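Trigger factor (Thermotoga maritima, PDB 2NSC) probably keeps newly made proteins in an open conformation as a chaperone and isomerises peptidyl-prolyl bonds, this chain being its N-terminal, ribosome-binding domain. Local coordinates at residues Val13-Glu23 with Leu70-Arg81. Sequence-based numbering, arbitrary orientation.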
loop_
_atom_site.group_PDB
_atom_site.type_symbol
_atom_site.label_atom_id
_atom_site.label_comp_id
_atom_site.label_asym_id
_atom_site.label_seq_id
_atom_site.Cartn_x
_atom_site.Cartn_y
_atom_site.Cartn_z
ATOM N N VAL A 13 -7.469 -6.284 20.655
ATOM C CA VAL A 13 -6.169 -6.711 20.117
ATOM C C VAL A 13 -5.677 -5.758 19.016
ATOM O O VAL A 13 -6.440 -5.393 18.127
ATOM C CB VAL A 13 -6.201 -8.176 19.597
ATOM C CG1 VAL A 13 -4.806 -8.628 19.193
ATOM C CG2 VAL A 13 -6.755 -9.113 20.667
ATOM N N VAL A 14 -4.410 -5.346 19.107
ATOM C CA VAL A 14 -3.755 -4.489 18.096
ATOM C C VAL A 14 -2.799 -5.335 17.244
ATOM O O VAL A 14 -1.908 -6.034 17.757
ATOM C CB VAL A 14 -3.000 -3.311 18.760
ATOM C CG1 VAL A 14 -2.377 -2.391 17.728
ATOM C CG2 VAL A 14 -3.942 -2.526 19.666
ATOM N N LEU A 15 -3.013 -5.301 15.939
ATOM C CA LEU A 15 -2.248 -6.138 15.042
ATOM C C LEU A 15 -1.619 -5.242 14.009
ATOM O O LEU A 15 -2.282 -4.339 13.496
ATOM C CB LEU A 15 -3.159 -7.145 14.337
ATOM C CG LEU A 15 -3.986 -8.119 15.195
ATOM C CD1 LEU A 15 -4.929 -8.896 14.285
ATOM C CD2 LEU A 15 -3.085 -9.078 15.945
ATOM N N GLU A 16 -0.350 -5.499 13.714
ATOM C CA GLU A 16 0.376 -4.775 12.700
ATOM C C GLU A 16 0.684 -5.689 11.523
ATOM O O GLU A 16 1.439 -6.671 11.667
ATOM C CB GLU A 16 1.680 -4.254 13.280
ATOM C CG GLU A 16 2.523 -3.507 12.271
ATOM C CD GLU A 16 3.747 -2.924 12.914
ATOM O OE1 GLU A 16 4.674 -3.712 13.217
ATOM O OE2 GLU A 16 3.782 -1.681 13.124
ATOM N N TYR A 17 0.104 -5.360 10.368
ATOM C CA TYR A 17 0.295 -6.120 9.131
ATOM C C TYR A 17 1.401 -5.465 8.325
ATOM O O TYR A 17 1.336 -4.282 8.050
ATOM C CB TYR A 17 -1.004 -6.146 8.312
ATOM C CG TYR A 17 -2.064 -7.058 8.874
ATOM C CD1 TYR A 17 -2.274 -8.327 8.316
ATOM C CD2 TYR A 17 -2.832 -6.685 9.986
ATOM C CE1 TYR A 17 -3.252 -9.203 8.829
ATOM C CE2 TYR A 17 -3.814 -7.552 10.529
ATOM C CZ TYR A 17 -4.015 -8.810 9.937
ATOM O OH TYR A 17 -4.960 -9.671 10.415
ATOM N N VAL A 18 2.420 -6.237 7.966
ATOM C CA VAL A 18 3.515 -5.780 7.104
ATOM C C VAL A 18 3.425 -6.555 5.788
ATOM O O VAL A 18 3.431 -7.792 5.780
ATOM C CB VAL A 18 4.888 -6.022 7.776
ATOM C CG1 VAL A 18 6.048 -5.641 6.840
ATOM C CG2 VAL A 18 4.984 -5.239 9.090
ATOM N N PHE A 19 3.346 -5.820 4.685
ATOM C CA PHE A 19 3.093 -6.406 3.384
ATOM C C PHE A 19 4.382 -6.507 2.582
ATOM O O PHE A 19 5.214 -5.598 2.614
ATOM C CB PHE A 19 2.035 -5.602 2.618
ATOM C CG PHE A 19 0.722 -5.499 3.340
ATOM C CD1 PHE A 19 -0.225 -6.505 3.229
ATOM C CD2 PHE A 19 0.448 -4.412 4.176
ATOM C CE1 PHE A 19 -1.449 -6.419 3.919
ATOM C CE2 PHE A 19 -0.764 -4.318 4.850
ATOM C CZ PHE A 19 -1.718 -5.335 4.734
ATOM N N GLY A 20 4.522 -7.620 1.861
ATOM C CA GLY A 20 5.706 -7.891 1.071
ATOM C C GLY A 20 5.630 -7.292 -0.322
ATOM O O GLY A 20 4.583 -6.798 -0.732
ATOM N N ALA A 21 6.745 -7.342 -1.043
ATOM C CA ALA A 21 6.841 -6.777 -2.388
ATOM C C ALA A 21 5.792 -7.315 -3.387
ATOM O O ALA A 21 5.319 -6.573 -4.255
ATOM C CB ALA A 21 8.271 -6.983 -2.941
ATOM N N GLU A 22 5.435 -8.590 -3.275
ATOM C CA GLU A 22 4.496 -9.189 -4.228
ATOM C C GLU A 22 3.067 -8.659 -4.029
ATOM O O GLU A 22 2.376 -8.345 -4.998
ATOM C CB GLU A 22 4.542 -10.715 -4.132
ATOM C CG GLU A 22 3.532 -11.451 -5.026
ATOM C CD GLU A 22 3.609 -11.064 -6.515
ATOM O OE1 GLU A 22 4.658 -11.321 -7.165
ATOM O OE2 GLU A 22 2.600 -10.522 -7.040
ATOM N N GLU A 23 2.656 -8.548 -2.762
ATOM C CA GLU A 23 1.346 -8.058 -2.367
ATOM C C GLU A 23 1.184 -6.604 -2.752
ATOM O O GLU A 23 0.112 -6.187 -3.188
ATOM C CB GLU A 23 1.178 -8.209 -0.858
ATOM C CG GLU A 23 1.041 -9.654 -0.438
ATOM C CD GLU A 23 1.269 -9.856 1.035
ATOM O OE1 GLU A 23 2.135 -9.162 1.614
ATOM O OE2 GLU A 23 0.567 -10.715 1.617
ATOM N N LEU A 70 -4.418 -2.919 -0.174
ATOM C CA LEU A 70 -3.722 -3.774 0.776
ATOM C C LEU A 70 -4.631 -4.065 1.971
ATOM O O LEU A 70 -4.688 -5.195 2.438
ATOM C CB LEU A 70 -2.395 -3.173 1.233
ATOM C CG LEU A 70 -1.213 -3.202 0.260
ATOM C CD1 LEU A 70 -0.097 -2.412 0.895
ATOM C CD2 LEU A 70 -0.747 -4.641 -0.069
ATOM N N MET A 71 -5.340 -3.038 2.436
ATOM C CA MET A 71 -6.281 -3.157 3.542
ATOM C C MET A 71 -7.282 -4.274 3.294
ATOM O O MET A 71 -7.731 -4.917 4.235
ATOM C CB MET A 71 -7.017 -1.829 3.775
ATOM C CG MET A 71 -6.401 -0.932 4.838
ATOM S SD MET A 71 -7.094 0.769 4.877
ATOM C CE MET A 71 -8.874 0.509 4.737
ATOM N N ASP A 72 -7.599 -4.533 2.026
ATOM C CA ASP A 72 -8.566 -5.577 1.661
ATOM C C ASP A 72 -8.049 -7.004 1.849
ATOM O O ASP A 72 -8.766 -7.963 1.576
ATOM C CB ASP A 72 -9.024 -5.418 0.193
ATOM C CG ASP A 72 -9.824 -4.140 -0.056
ATOM O OD1 ASP A 72 -10.248 -3.476 0.925
ATOM O OD2 ASP A 72 -10.049 -3.813 -1.251
ATOM N N LEU A 73 -6.800 -7.152 2.272
ATOM C CA LEU A 73 -6.255 -8.480 2.488
ATOM C C LEU A 73 -6.529 -8.908 3.916
ATOM O O LEU A 73 -6.504 -10.100 4.240
ATOM C CB LEU A 73 -4.752 -8.508 2.217
ATOM C CG LEU A 73 -4.286 -8.355 0.769
ATOM C CD1 LEU A 73 -2.775 -8.276 0.718
ATOM C CD2 LEU A 73 -4.821 -9.504 -0.131
ATOM N N ILE A 74 -6.809 -7.920 4.755
ATOM C CA ILE A 74 -6.869 -8.119 6.187
ATOM C C ILE A 74 -8.046 -8.997 6.635
ATOM O O ILE A 74 -7.804 -10.031 7.237
ATOM C CB ILE A 74 -6.791 -6.798 6.960
ATOM C CG1 ILE A 74 -5.470 -6.096 6.615
ATOM C CG2 ILE A 74 -6.919 -7.062 8.488
ATOM C CD1 ILE A 74 -5.279 -4.757 7.283
ATOM N N PRO A 75 -9.308 -8.608 6.314
ATOM C CA PRO A 75 -10.471 -9.375 6.777
ATOM C C PRO A 75 -10.354 -10.883 6.625
ATOM O O PRO A 75 -10.783 -11.628 7.506
ATOM C CB PRO A 75 -11.610 -8.831 5.908
ATOM C CG PRO A 75 -11.232 -7.393 5.726
ATOM C CD PRO A 75 -9.734 -7.437 5.519
ATOM N N ASP A 76 -9.756 -11.333 5.536
ATOM C CA ASP A 76 -9.651 -12.754 5.278
ATOM C C ASP A 76 -8.722 -13.447 6.281
ATOM O O ASP A 76 -8.905 -14.639 6.592
ATOM C CB ASP A 76 -9.175 -12.979 3.849
ATOM C CG ASP A 76 -9.376 -14.395 3.395
ATOM O OD1 ASP A 76 -8.557 -15.251 3.796
ATOM O OD2 ASP A 76 -10.351 -14.655 2.650
ATOM N N THR A 77 -7.732 -12.705 6.787
ATOM C CA THR A 77 -6.796 -13.236 7.783
ATOM C C THR A 77 -7.442 -13.373 9.161
ATOM O O THR A 77 -6.883 -14.013 10.065
ATOM C CB THR A 77 -5.532 -12.363 7.907
ATOM O OG1 THR A 77 -5.890 -11.092 8.448
ATOM C CG2 THR A 77 -4.889 -12.165 6.562
ATOM N N LEU A 78 -8.616 -12.766 9.319
ATOM C CA LEU A 78 -9.300 -12.769 10.600
ATOM C C LEU A 78 -10.573 -13.609 10.594
ATOM O O LEU A 78 -11.249 -13.684 11.619
ATOM C CB LEU A 78 -9.641 -11.338 11.037
ATOM C CG LEU A 78 -8.505 -10.317 11.158
ATOM C CD1 LEU A 78 -9.040 -8.908 11.243
ATOM C CD2 LEU A 78 -7.635 -10.607 12.340
ATOM N N LYS A 79 -10.909 -14.225 9.456
ATOM C CA LYS A 79 -12.165 -14.957 9.343
ATOM C C LYS A 79 -12.279 -16.167 10.310
ATOM O O LYS A 79 -13.368 -16.673 10.523
ATOM C CB LYS A 79 -12.446 -15.358 7.886
ATOM C CG LYS A 79 -11.539 -16.438 7.336
ATOM C CD LYS A 79 -11.873 -16.775 5.904
ATOM C CE LYS A 79 -10.741 -17.583 5.275
ATOM N NZ LYS A 79 -11.104 -18.195 3.955
ATOM N N ASP A 80 -11.155 -16.598 10.889
ATOM C CA ASP A 80 -11.122 -17.668 11.902
ATOM C C ASP A 80 -11.343 -17.153 13.345
ATOM O O ASP A 80 -11.412 -17.929 14.298
ATOM C CB ASP A 80 -9.796 -18.439 11.817
ATOM C CG ASP A 80 -8.560 -17.546 12.051
ATOM O OD1 ASP A 80 -8.614 -16.310 11.818
ATOM O OD2 ASP A 80 -7.511 -18.095 12.462
ATOM N N ARG A 81 -11.437 -15.837 13.493
ATOM C CA ARG A 81 -11.711 -15.227 14.783
ATOM C C ARG A 81 -13.144 -14.723 14.868
ATOM O O ARG A 81 -13.729 -14.291 13.869
ATOM C CB ARG A 81 -10.765 -14.061 15.027
ATOM C CG ARG A 81 -9.288 -14.374 14.876
ATOM C CD ARG A 81 -8.489 -13.367 15.694
ATOM N NE ARG A 81 -7.116 -13.198 15.215
ATOM C CZ ARG A 81 -6.142 -12.635 15.925
ATOM N NH1 ARG A 81 -6.378 -12.191 17.154
ATOM N NH2 ARG A 81 -4.931 -12.511 15.400
#
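F19 lays one face of its ring over the side chain of L70: L70 CB sits 4.1 Å from the ring centroid, only 7° off the normal, a CH-pi contact. Near the CB end of the ring, L70 CD2 lies 3.8 Å from F19 CG. L73 CD1 comes obliquely to F19 CE1, while I74 CG1 lies at the ring's edge. Two residues earlier, Y17 takes I74 over a face, with I74 CG2 3.7 Å from Y17 CZ. At the far end of that ring, Y17 OH donates to T77 OG1 (2.6 Å). T77 OG1 sits between its own backbone N and carbonyl carbon (chi1 67°), which brings it back to I74 O; Y17 thus starts a short chain of hydrogen bonds that ends on this carbonyl. L15 CD1 packs on L78 CD2 (3.7 Å) and lies over one face of the R81 guanidinium. G20, at the N-cap of helix 21-36, gives its N-H to E23 OE1 (2.9 Å, 163°). Within the N-terminal domain, L15 and Y17 of strand 12-18, hairpin partner of strand 2-9, and F19 just past its end pack on the chain from helix 62-71 through the weakly bonded helix 74-77, while the first turn of helix 21-36 reaches L70 through E23.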